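Local atomic coordinates of lysozyme (PDB entry 6UKC), a protein that probably hydrolyses beta-1,4 linkages in bacterial peptidoglycan and in chitodextrins, as a C-type lysozyme of glycosyl hydrolase family 22. Residues C10-L15 and Y55-I60; R18-S23 and S84-E89; K72-I77 and A94-R99. All coordinates share one frame; numbering follows the deposited sequence.

Interaction 1: residues C10-L15 and Y55-I60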
loop_
_atom_site.group_PDB
_atom_site.type_symbol
_atom_site.label_atom_id
_atom_site.label_comp_id
_atom_site.label_asym_id
_atom_site.label_seq_id
_atom_site.Cartn_x
_atom_site.Cartn_y
_atom_site.Cartn_z
ATOM N N CYS A 10 -14.801 0.059 -2.045
ATOM C CA CYS A 10 -15.324 -1.081 -2.846
ATOM C C CYS A 10 -14.809 -0.969 -4.283
ATOM O O CYS A 10 -14.470 -2.011 -4.856
ATOM C CB CYS A 10 -16.844 -1.139 -2.781
ATOM S SG CYS A 10 -17.424 -1.329 -1.077
ATOM N N GLU A 11 -14.695 0.238 -4.830
ATOM C CA GLU A 11 -14.106 0.445 -6.183
ATOM C C GLU A 11 -12.658 -0.063 -6.203
ATOM O O GLU A 11 -12.229 -0.734 -7.158
ATOM C CB GLU A 11 -14.145 1.924 -6.517
ATOM C CG GLU A 11 -13.683 2.224 -7.930
ATOM C CD GLU A 11 -13.352 3.686 -8.160
ATOM O OE1 GLU A 11 -12.787 3.985 -9.194
ATOM O OE2 GLU A 11 -13.673 4.514 -7.291
ATOM N N PHE A 12 -11.913 0.251 -5.163
ATOM C CA PHE A 12 -10.512 -0.183 -5.006
ATOM C C PHE A 12 -10.489 -1.702 -4.823
ATOM O O PHE A 12 -9.636 -2.355 -5.494
ATOM C CB PHE A 12 -9.848 0.556 -3.852
ATOM C CG PHE A 12 -8.378 0.282 -3.717
ATOM C CD1 PHE A 12 -7.513 0.535 -4.766
ATOM C CD2 PHE A 12 -7.869 -0.250 -2.552
ATOM C CE1 PHE A 12 -6.161 0.283 -4.638
ATOM C CE2 PHE A 12 -6.517 -0.520 -2.438
ATOM C CZ PHE A 12 -5.667 -0.249 -3.476
ATOM N N ALA A 13 -11.376 -2.253 -3.977
ATOM C CA ALA A 13 -11.475 -3.728 -3.798
ATOM C C ALA A 13 -11.736 -4.412 -5.149
ATOM O O ALA A 13 -11.001 -5.391 -5.457
ATOM C CB ALA A 13 -12.541 -4.096 -2.785
ATOM N N GLU A 14 -12.735 -3.938 -5.915
ATOM C CA GLU A 14 -13.136 -4.542 -7.216
ATOM C C GLU A 14 -11.958 -4.425 -8.203
ATOM O O GLU A 14 -11.748 -5.338 -8.983
ATOM C CB GLU A 14 -14.443 -3.931 -7.737
ATOM C CG GLU A 14 -15.680 -4.325 -6.928
ATOM C CD GLU A 14 -17.026 -3.860 -7.489
ATOM O OE1 GLU A 14 -17.838 -3.326 -6.715
ATOM O OE2 GLU A 14 -17.275 -4.036 -8.694
ATOM N N LEU A 15 -11.185 -3.347 -8.156
ATOM C CA LEU A 15 -10.042 -3.156 -9.088
ATOM C C LEU A 15 -8.977 -4.226 -8.830
ATOM O O LEU A 15 -8.448 -4.808 -9.816
ATOM C CB LEU A 15 -9.430 -1.773 -8.886
ATOM C CG LEU A 15 -8.151 -1.552 -9.683
ATOM C CD1 LEU A 15 -8.473 -1.476 -11.172
ATOM C CD2 LEU A 15 -7.412 -0.319 -9.203
ATOM N N TYR A 55 4.885 8.268 -0.386
ATOM C CA TYR A 55 4.268 8.486 -1.720
ATOM C C TYR A 55 3.074 7.556 -1.987
ATOM O O TYR A 55 3.157 6.320 -1.811
ATOM C CB TYR A 55 5.308 8.272 -2.825
ATOM C CG TYR A 55 6.416 9.293 -2.899
ATOM C CD1 TYR A 55 7.582 9.151 -2.150
ATOM C CD2 TYR A 55 6.305 10.400 -3.732
ATOM C CE1 TYR A 55 8.616 10.072 -2.248
ATOM C CE2 TYR A 55 7.323 11.337 -3.832
ATOM C CZ TYR A 55 8.493 11.155 -3.112
ATOM O OH TYR A 55 9.483 12.086 -3.200
ATOM N N GLY A 56 1.995 8.150 -2.496
ATOM C CA GLY A 56 0.857 7.441 -3.108
ATOM C C GLY A 56 -0.081 6.801 -2.098
ATOM O O GLY A 56 0.028 7.071 -0.903
ATOM N N ILE A 57 -0.955 5.940 -2.608
ATOM C CA ILE A 57 -2.053 5.234 -1.894
ATOM C C ILE A 57 -1.493 4.327 -0.780
ATOM O O ILE A 57 -2.268 4.078 0.196
ATOM C CB ILE A 57 -2.895 4.452 -2.921
ATOM C CG1 ILE A 57 -4.220 3.976 -2.323
ATOM C CG2 ILE A 57 -2.103 3.297 -3.537
ATOM C CD1 ILE A 57 -5.273 3.720 -3.351
ATOM N N PHE A 58 -0.229 3.865 -0.888
ATOM C CA PHE A 58 0.426 2.957 0.105
ATOM C C PHE A 58 1.531 3.700 0.865
ATOM O O PHE A 58 2.254 3.039 1.658
ATOM C CB PHE A 58 0.949 1.673 -0.553
ATOM C CG PHE A 58 -0.114 0.774 -1.142
ATOM C CD1 PHE A 58 -1.217 0.385 -0.397
ATOM C CD2 PHE A 58 0.022 0.237 -2.403
ATOM C CE1 PHE A 58 -2.174 -0.472 -0.909
ATOM C CE2 PHE A 58 -0.938 -0.625 -2.923
ATOM C CZ PHE A 58 -2.043 -0.969 -2.180
ATOM N N GLN A 59 1.652 5.021 0.646
ATOM C CA GLN A 59 2.542 5.922 1.417
ATOM C C GLN A 59 3.894 5.228 1.585
ATOM O O GLN A 59 4.344 5.054 2.714
ATOM C CB GLN A 59 1.848 6.283 2.733
ATOM C CG GLN A 59 0.693 7.251 2.527
ATOM C CD GLN A 59 1.275 8.572 2.111
ATOM O OE1 GLN A 59 1.939 9.230 2.919
ATOM N NE2 GLN A 59 1.069 8.938 0.846
ATOM N N ILE A 60 4.503 4.844 0.468
ATOM C CA ILE A 60 5.817 4.155 0.420
ATOM C C ILE A 60 6.917 5.213 0.516
ATOM O O ILE A 60 6.825 6.248 -0.221
ATOM C CB ILE A 60 5.925 3.321 -0.867
ATOM C CG1 ILE A 60 4.929 2.158 -0.863
ATOM C CG2 ILE A 60 7.355 2.851 -1.053
ATOM C CD1 ILE A 60 4.521 1.685 -2.213
#
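Phe12 reaches out from the helix 9-20 and Ile57 comes from the opposite direction, so that Ile57 CD1 settles over one face of the phenyl ring. The methyl lies 4.1 Å from the ring centroid and 23° off the normal, a CH-pi contact displaced toward the rim, with Phe12 CE1 as its nearest atom at 3.8 Å. The far end of the same ring meets a second aromatic: Phe58 CZ lies in the plane of the Phe12 ring, at its edge, 3.9 Å from Phe12 CZ. Phe12 extends so far because CG stands anti to the backbone N (chi1 -174°), which carries the ring well clear of its helix. Ile57 also supports its neighbour, its CG2 lying over one face of the Phe58 ring, toward the rim. The contact sits where the alpha domain of a C-type lysozyme meets the short beta sheet: the two hydrophobic residues at the tip of the hairpin between strands 53-55 and 60-61 plug into the helical core. The hairpin holds them by its backbone. Gly56 to Gln59 form a type I turn with Ile57 and Phe58 at its central positions, and Gln59 and Ile60 together face Tyr55 as a G1 bulge, paired through Tyr55 N to Ile60 O at 2.8 Å. Gly56 O is gripped twice by one residue, Gln59 N at 3.0 Å and Gln59 NE2 at 2.8 Å; the bond from the side-chain amide NE2 runs in the carbonyl plane of Gly56 onto a lone pair and is fairly straight (162°). Gln59 OE1 in turn takes a bond from Asn46. Farther out, Ala34 of helix 24-38 touches both Phe12 and Ile57, while Trp30 and helix 88-105 pack around Phe58.

Interaction 2: residues R18-S23 and S84-E89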
loop_
_atom_site.group_PDB
_atom_site.type_symbol
_atom_site.label_atom_id
_atom_site.label_comp_id
_atom_site.label_asym_id
_atom_site.label_seq_id
_atom_site.Cartn_x
_atom_site.Cartn_y
_atom_site.Cartn_z
ATOM N N ARG A 18 -10.553 -7.552 -10.200
ATOM C CA ARG A 18 -10.802 -7.595 -11.671
ATOM C C ARG A 18 -9.469 -7.580 -12.443
ATOM O O ARG A 18 -9.268 -8.465 -13.310
ATOM C CB ARG A 18 -11.707 -6.423 -12.070
ATOM C CG ARG A 18 -12.211 -6.483 -13.505
ATOM C CD ARG A 18 -12.936 -5.230 -13.943
ATOM N NE ARG A 18 -12.269 -4.043 -13.402
ATOM C CZ ARG A 18 -12.727 -3.285 -12.386
ATOM N NH1 ARG A 18 -13.880 -3.554 -11.793
ATOM N NH2 ARG A 18 -12.028 -2.245 -11.967
ATOM N N ASP A 19 -8.570 -6.645 -12.126
ATOM C CA ASP A 19 -7.416 -6.327 -13.005
ATOM C C ASP A 19 -6.158 -7.077 -12.566
ATOM O O ASP A 19 -5.305 -7.334 -13.454
ATOM C CB ASP A 19 -7.128 -4.834 -13.041
ATOM C CG ASP A 19 -8.186 -4.040 -13.774
ATOM O OD1 ASP A 19 -9.254 -4.602 -14.084
ATOM O OD2 ASP A 19 -7.921 -2.862 -14.025
ATOM N N TYR A 20 -6.031 -7.395 -11.273
ATOM C CA TYR A 20 -4.803 -7.983 -10.665
ATOM C C TYR A 20 -5.030 -9.410 -10.150
ATOM O O TYR A 20 -4.013 -10.034 -9.736
ATOM C CB TYR A 20 -4.298 -7.045 -9.569
ATOM C CG TYR A 20 -3.939 -5.695 -10.121
ATOM C CD1 TYR A 20 -2.783 -5.533 -10.876
ATOM C CD2 TYR A 20 -4.794 -4.617 -9.988
ATOM C CE1 TYR A 20 -2.458 -4.309 -11.435
ATOM C CE2 TYR A 20 -4.492 -3.394 -10.571
ATOM C CZ TYR A 20 -3.318 -3.239 -11.286
ATOM O OH TYR A 20 -2.998 -2.031 -11.820
ATOM N N TYR A 21 -6.279 -9.920 -10.150
ATOM C CA TYR A 21 -6.610 -11.312 -9.746
ATOM C C TYR A 21 -6.003 -11.578 -8.363
ATOM O O TYR A 21 -5.437 -12.666 -8.095
ATOM C CB TYR A 21 -6.079 -12.331 -10.763
ATOM C CG TYR A 21 -6.289 -11.920 -12.194
ATOM C CD1 TYR A 21 -7.575 -11.826 -12.722
ATOM C CD2 TYR A 21 -5.225 -11.552 -13.002
ATOM C CE1 TYR A 21 -7.808 -11.398 -14.023
ATOM C CE2 TYR A 21 -5.440 -11.119 -14.308
ATOM C CZ TYR A 21 -6.733 -11.051 -14.817
ATOM O OH TYR A 21 -6.969 -10.631 -16.088
ATOM N N LEU A 22 -6.080 -10.592 -7.479
ATOM C CA LEU A 22 -5.546 -10.790 -6.114
ATOM C C LEU A 22 -6.531 -11.688 -5.378
ATOM O O LEU A 22 -7.755 -11.577 -5.653
ATOM C CB LEU A 22 -5.396 -9.442 -5.406
ATOM C CG LEU A 22 -4.379 -8.472 -5.991
ATOM C CD1 LEU A 22 -3.993 -7.446 -4.945
ATOM C CD2 LEU A 22 -3.122 -9.184 -6.490
ATOM N N SER A 23 -6.011 -12.502 -4.466
ATOM C CA SER A 23 -6.784 -13.266 -3.454
ATOM C C SER A 23 -7.510 -12.302 -2.522
ATOM O O SER A 23 -7.010 -11.156 -2.325
ATOM C CB SER A 23 -5.877 -14.179 -2.644
ATOM O OG SER A 23 -4.997 -13.425 -1.815
ATOM N N SER A 84 0.374 7.796 -8.956
ATOM C CA SER A 84 -0.217 7.694 -10.307
ATOM C C SER A 84 -1.675 7.211 -10.189
ATOM O O SER A 84 -2.011 6.506 -9.197
ATOM C CB SER A 84 0.617 6.773 -11.138
ATOM O OG SER A 84 -0.063 6.386 -12.310
ATOM N N ASP A 85 -2.513 7.616 -11.139
ATOM C CA ASP A 85 -3.912 7.145 -11.277
ATOM C C ASP A 85 -3.873 5.618 -11.446
ATOM O O ASP A 85 -4.737 4.945 -10.887
ATOM C CB ASP A 85 -4.599 7.857 -12.445
ATOM C CG ASP A 85 -5.022 9.288 -12.164
ATOM O OD1 ASP A 85 -4.722 9.817 -11.056
ATOM O OD2 ASP A 85 -5.671 9.863 -13.060
ATOM N N ASP A 86 -2.858 5.109 -12.152
ATOM C CA ASP A 86 -2.583 3.668 -12.354
ATOM C C ASP A 86 -1.692 3.118 -11.226
ATOM O O ASP A 86 -0.521 3.562 -11.134
ATOM C CB ASP A 86 -1.932 3.456 -13.713
ATOM C CG ASP A 86 -1.676 2.003 -14.006
ATOM O OD1 ASP A 86 -0.880 1.370 -13.262
ATOM O OD2 ASP A 86 -2.284 1.519 -14.952
ATOM N N ILE A 87 -2.187 2.098 -10.500
ATOM C CA ILE A 87 -1.607 1.598 -9.217
ATOM C C ILE A 87 -0.666 0.425 -9.477
ATOM O O ILE A 87 -0.084 -0.096 -8.499
ATOM C CB ILE A 87 -2.714 1.184 -8.227
ATOM C CG1 ILE A 87 -3.538 0.001 -8.758
ATOM C CG2 ILE A 87 -3.571 2.391 -7.912
ATOM C CD1 ILE A 87 -3.969 -1.000 -7.716
ATOM N N THR A 88 -0.541 -0.027 -10.717
ATOM C CA THR A 88 0.354 -1.178 -11.019
ATOM C C THR A 88 1.655 -1.098 -10.193
ATOM O O THR A 88 1.965 -2.091 -9.481
ATOM C CB THR A 88 0.595 -1.332 -12.528
ATOM O OG1 THR A 88 -0.695 -1.363 -13.155
ATOM C CG2 THR A 88 1.371 -2.592 -12.850
ATOM N N GLU A 89 2.429 -0.014 -10.305
ATOM C CA GLU A 89 3.802 0.027 -9.718
ATOM C C GLU A 89 3.696 0.140 -8.193
ATOM O O GLU A 89 4.553 -0.448 -7.498
ATOM C CB GLU A 89 4.597 1.199 -10.283
ATOM C CG GLU A 89 4.867 1.095 -11.767
ATOM C CD GLU A 89 5.972 0.138 -12.163
ATOM O OE1 GLU A 89 6.427 0.281 -13.313
ATOM O OE2 GLU A 89 6.388 -0.725 -11.333
HETATM O O HOH W 1 -4.557 0.892 -11.893
#
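Tyr20, near the end of helix 9-20, contributes most of the surface buried here, and its phenol hydroxyl meets Thr88 at the start of helix 88-105. Tyr20 OH and Thr88 OG1 are 2.7 Å apart, close enough for a hydrogen bond whose proton is not settled. The threonine oxygen lies in the plane of the tyrosine ring, at its edge, and the two side chains cross at about a right angle. Thr88 OG1 also donates to Asp86 OD1, 2.7 Å away, on the syn lone pair of the carboxylate. Asp86 OD1 also accepts from Thr88 N at 2.9 Å, on the anti side and 34° out of plane, a capping bond to the first turn of the helix. Ile87 supplies the apolar half. Its CG1 is tucked between the backbone N and the carbonyl carbon (chi1 64°), which brings CD1 obliquely to Tyr20 CE2, 3.8 Å away. The same CD1 also packs against Phe12 and Leu15, and the Ile87 side chain touches Leu16, so the tyrosine borders the hydrophobic core while its hydroxyl stays among polar groups. A water accepts from Ile87 N at 3.0 Å and bonds weakly to Tyr20 OH. Phenol, threonine hydroxyl and carboxylate form a short polar chain between the end of one helix and the start of another; the negative charge of Asp86 would probably polarise the threonine hydroxyl.

Interaction 3: residues K72-I77 and A94-R99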
loop_
_atom_site.group_PDB
_atom_site.type_symbol
_atom_site.label_atom_id
_atom_site.label_comp_id
_atom_site.label_asym_id
_atom_site.label_seq_id
_atom_site.Cartn_x
_atom_site.Cartn_y
_atom_site.Cartn_z
ATOM N N LYS A 72 17.981 4.433 -0.419
ATOM C CA LYS A 72 18.048 3.279 -1.353
ATOM C C LYS A 72 16.804 3.289 -2.258
ATOM O O LYS A 72 15.919 4.144 -2.071
ATOM C CB LYS A 72 18.167 1.949 -0.589
ATOM C CG LYS A 72 19.336 1.845 0.381
ATOM C CD LYS A 72 20.672 1.712 -0.299
ATOM C CE LYS A 72 21.828 1.682 0.680
ATOM N NZ LYS A 72 23.138 1.945 0.028
ATOM N N ASN A 73 16.759 2.336 -3.190
ATOM C CA ASN A 73 15.722 2.184 -4.242
ATOM C C ASN A 73 15.406 0.687 -4.417
ATOM O O ASN A 73 15.558 0.171 -5.546
ATOM C CB ASN A 73 16.199 2.861 -5.535
ATOM C CG ASN A 73 15.090 3.100 -6.539
ATOM O OD1 ASN A 73 13.925 2.831 -6.262
ATOM N ND2 ASN A 73 15.436 3.615 -7.703
ATOM N N VAL A 74 14.962 -0.004 -3.361
ATOM C CA VAL A 74 14.780 -1.488 -3.442
ATOM C C VAL A 74 13.812 -1.824 -4.584
ATOM O O VAL A 74 14.075 -2.777 -5.323
ATOM C CB VAL A 74 14.344 -2.107 -2.106
ATOM C CG1 VAL A 74 13.838 -3.532 -2.276
ATOM C CG2 VAL A 74 15.484 -2.075 -1.096
ATOM N N CYS A 75 12.761 -1.038 -4.778
ATOM C CA CYS A 75 11.725 -1.302 -5.814
ATOM C C CYS A 75 12.204 -0.869 -7.202
ATOM O O CYS A 75 11.464 -1.152 -8.194
ATOM C CB CYS A 75 10.412 -0.613 -5.470
ATOM S SG CYS A 75 9.551 -1.396 -4.088
ATOM N N LYS A 76 13.371 -0.207 -7.261
ATOM C CA LYS A 76 14.053 0.189 -8.522
ATOM C C LYS A 76 13.078 0.996 -9.374
ATOM O O LYS A 76 12.866 0.642 -10.538
ATOM C CB LYS A 76 14.601 -1.055 -9.233
ATOM C CG LYS A 76 15.812 -1.656 -8.526
ATOM C CD LYS A 76 17.036 -0.726 -8.498
ATOM C CE LYS A 76 17.780 -0.662 -7.168
ATOM N NZ LYS A 76 18.678 -1.824 -6.959
ATOM N N ILE A 77 12.500 2.028 -8.773
ATOM C CA ILE A 77 11.424 2.846 -9.386
ATOM C C ILE A 77 11.566 4.279 -8.872
ATOM O O ILE A 77 11.898 4.489 -7.692
ATOM C CB ILE A 77 10.055 2.193 -9.080
ATOM C CG1 ILE A 77 8.971 2.648 -10.051
ATOM C CG2 ILE A 77 9.622 2.414 -7.635
ATOM C CD1 ILE A 77 9.041 1.969 -11.381
ATOM N N ALA A 94 4.540 -2.453 -3.211
ATOM C CA ALA A 94 3.963 -2.874 -1.907
ATOM C C ALA A 94 4.193 -4.387 -1.738
ATOM O O ALA A 94 4.630 -4.813 -0.660
ATOM C CB ALA A 94 2.500 -2.472 -1.787
ATOM N N GLU A 95 3.992 -5.191 -2.780
ATOM C CA GLU A 95 4.205 -6.661 -2.656
ATOM C C GLU A 95 5.672 -6.969 -2.356
ATOM O O GLU A 95 5.924 -7.983 -1.675
ATOM C CB GLU A 95 3.781 -7.368 -3.935
ATOM C CG GLU A 95 2.276 -7.356 -4.097
ATOM C CD GLU A 95 1.766 -8.009 -5.365
ATOM O OE1 GLU A 95 0.620 -8.469 -5.366
ATOM O OE2 GLU A 95 2.519 -8.032 -6.343
ATOM N N THR A 96 6.606 -6.189 -2.911
ATOM C CA THR A 96 8.058 -6.294 -2.592
ATOM C C THR A 96 8.318 -5.888 -1.132
ATOM O O THR A 96 9.161 -6.558 -0.460
ATOM C CB THR A 96 8.893 -5.417 -3.530
ATOM O OG1 THR A 96 8.658 -5.956 -4.822
ATOM C CG2 THR A 96 10.376 -5.415 -3.216
ATOM N N ILE A 97 7.688 -4.795 -0.671
ATOM C CA ILE A 97 7.821 -4.356 0.753
ATOM C C ILE A 97 7.311 -5.492 1.656
ATOM O O ILE A 97 8.045 -5.881 2.588
ATOM C CB ILE A 97 7.092 -3.025 1.000
ATOM C CG1 ILE A 97 7.787 -1.880 0.251
ATOM C CG2 ILE A 97 6.949 -2.733 2.494
ATOM C CD1 ILE A 97 7.006 -0.609 0.236
ATOM N N ARG A 98 6.126 -6.029 1.367
ATOM C CA ARG A 98 5.547 -7.204 2.072
ATOM C C ARG A 98 6.499 -8.407 1.970
ATOM O O ARG A 98 6.744 -9.043 2.993
ATOM C CB ARG A 98 4.180 -7.595 1.498
ATOM C CG ARG A 98 3.391 -8.514 2.426
ATOM C CD ARG A 98 2.139 -9.109 1.793
ATOM N NE ARG A 98 2.471 -9.762 0.543
ATOM C CZ ARG A 98 1.721 -9.764 -0.550
ATOM N NH1 ARG A 98 0.552 -9.139 -0.563
ATOM N NH2 ARG A 98 2.158 -10.378 -1.643
ATOM N N ARG A 99 7.027 -8.711 0.785
ATOM C CA ARG A 99 7.926 -9.880 0.588
ATOM C C ARG A 99 9.166 -9.696 1.473
ATOM O O ARG A 99 9.460 -10.626 2.261
ATOM C CB ARG A 99 8.274 -10.105 -0.886
ATOM C CG ARG A 99 9.069 -11.382 -1.137
ATOM C CD ARG A 99 9.375 -11.665 -2.591
ATOM N NE ARG A 99 9.411 -10.458 -3.418
ATOM C CZ ARG A 99 8.390 -9.965 -4.142
ATOM N NH1 ARG A 99 7.214 -10.571 -4.187
ATOM N NH2 ARG A 99 8.554 -8.862 -4.847
#
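Thr96 OG1 donates a hydrogen bond to the carbonyl of Arg92, one turn back along helix 88-105, and with its hydroxyl tied there the threonine turns its carbon side to Val74 and Cys75. Thr96 OG1 stands beside the backbone N (chi1 -62°), which leaves the methyl CG2 anti to that N and pointed at the loop. The methyl meets two partners: Val74 CG1 is 4.1 Å from Thr96 CG2, and Cys75 SG is 4.2 Å from the same carbon. The sulfur sits against the branch point as well, Cys75 SG to Thr96 CB measuring 4.1 Å. All of these are loose van der Waals distances, and the side chains of Val74 and Thr96 run slantwise to one another. A stronger tie is covalent: Cys75 SG is bonded to Cys93 SG, three residues before Thr96 on the same helix, so the threonine packs directly beside the disulfide. On the loop side, Asn73 to Lys76 make a type I turn that places Val74 and Cys75 at its two central positions, both facing the helix. Asn73 OD1 braces this turn by accepting from Ile77 N at 3.0 Å, a nearly straight bond (164°), although the donor is tilted 29° from the carbonyl plane. Elsewhere in the loop, the backbone of Val74 pairs with Tyr64 and that of Cys75 with Trp65. Val74 also touches Asp100 one turn farther along, while Ile97 turns inward to Trp65 and Trp114. A long, irregular loop following the small sheet, stitched by a disulfide to helix 88-105, is characteristic of the C-type lysozyme fold.

Interaction 1 is fully buried and wholly apolar across its two sides, the hairpin tip meeting the helical core. Interaction 2 uses the same helix, 9-20, nearer its end; it is only partly buried and mixes a hydroxyl-carboxylate network with an apolar flank. Ile87 joins the two, since its CD1 touches both Phe12 and Leu15. Interaction 3 lies at the surface, where thin packing is backed by a disulfide. It shares helix 88-105 with interaction 2, one at the helix start and the other farther along, while Ala94 and Ile97 reach inward to Phe58 and Ile60 of interaction 1. Helix 88-105 thus ties all three together.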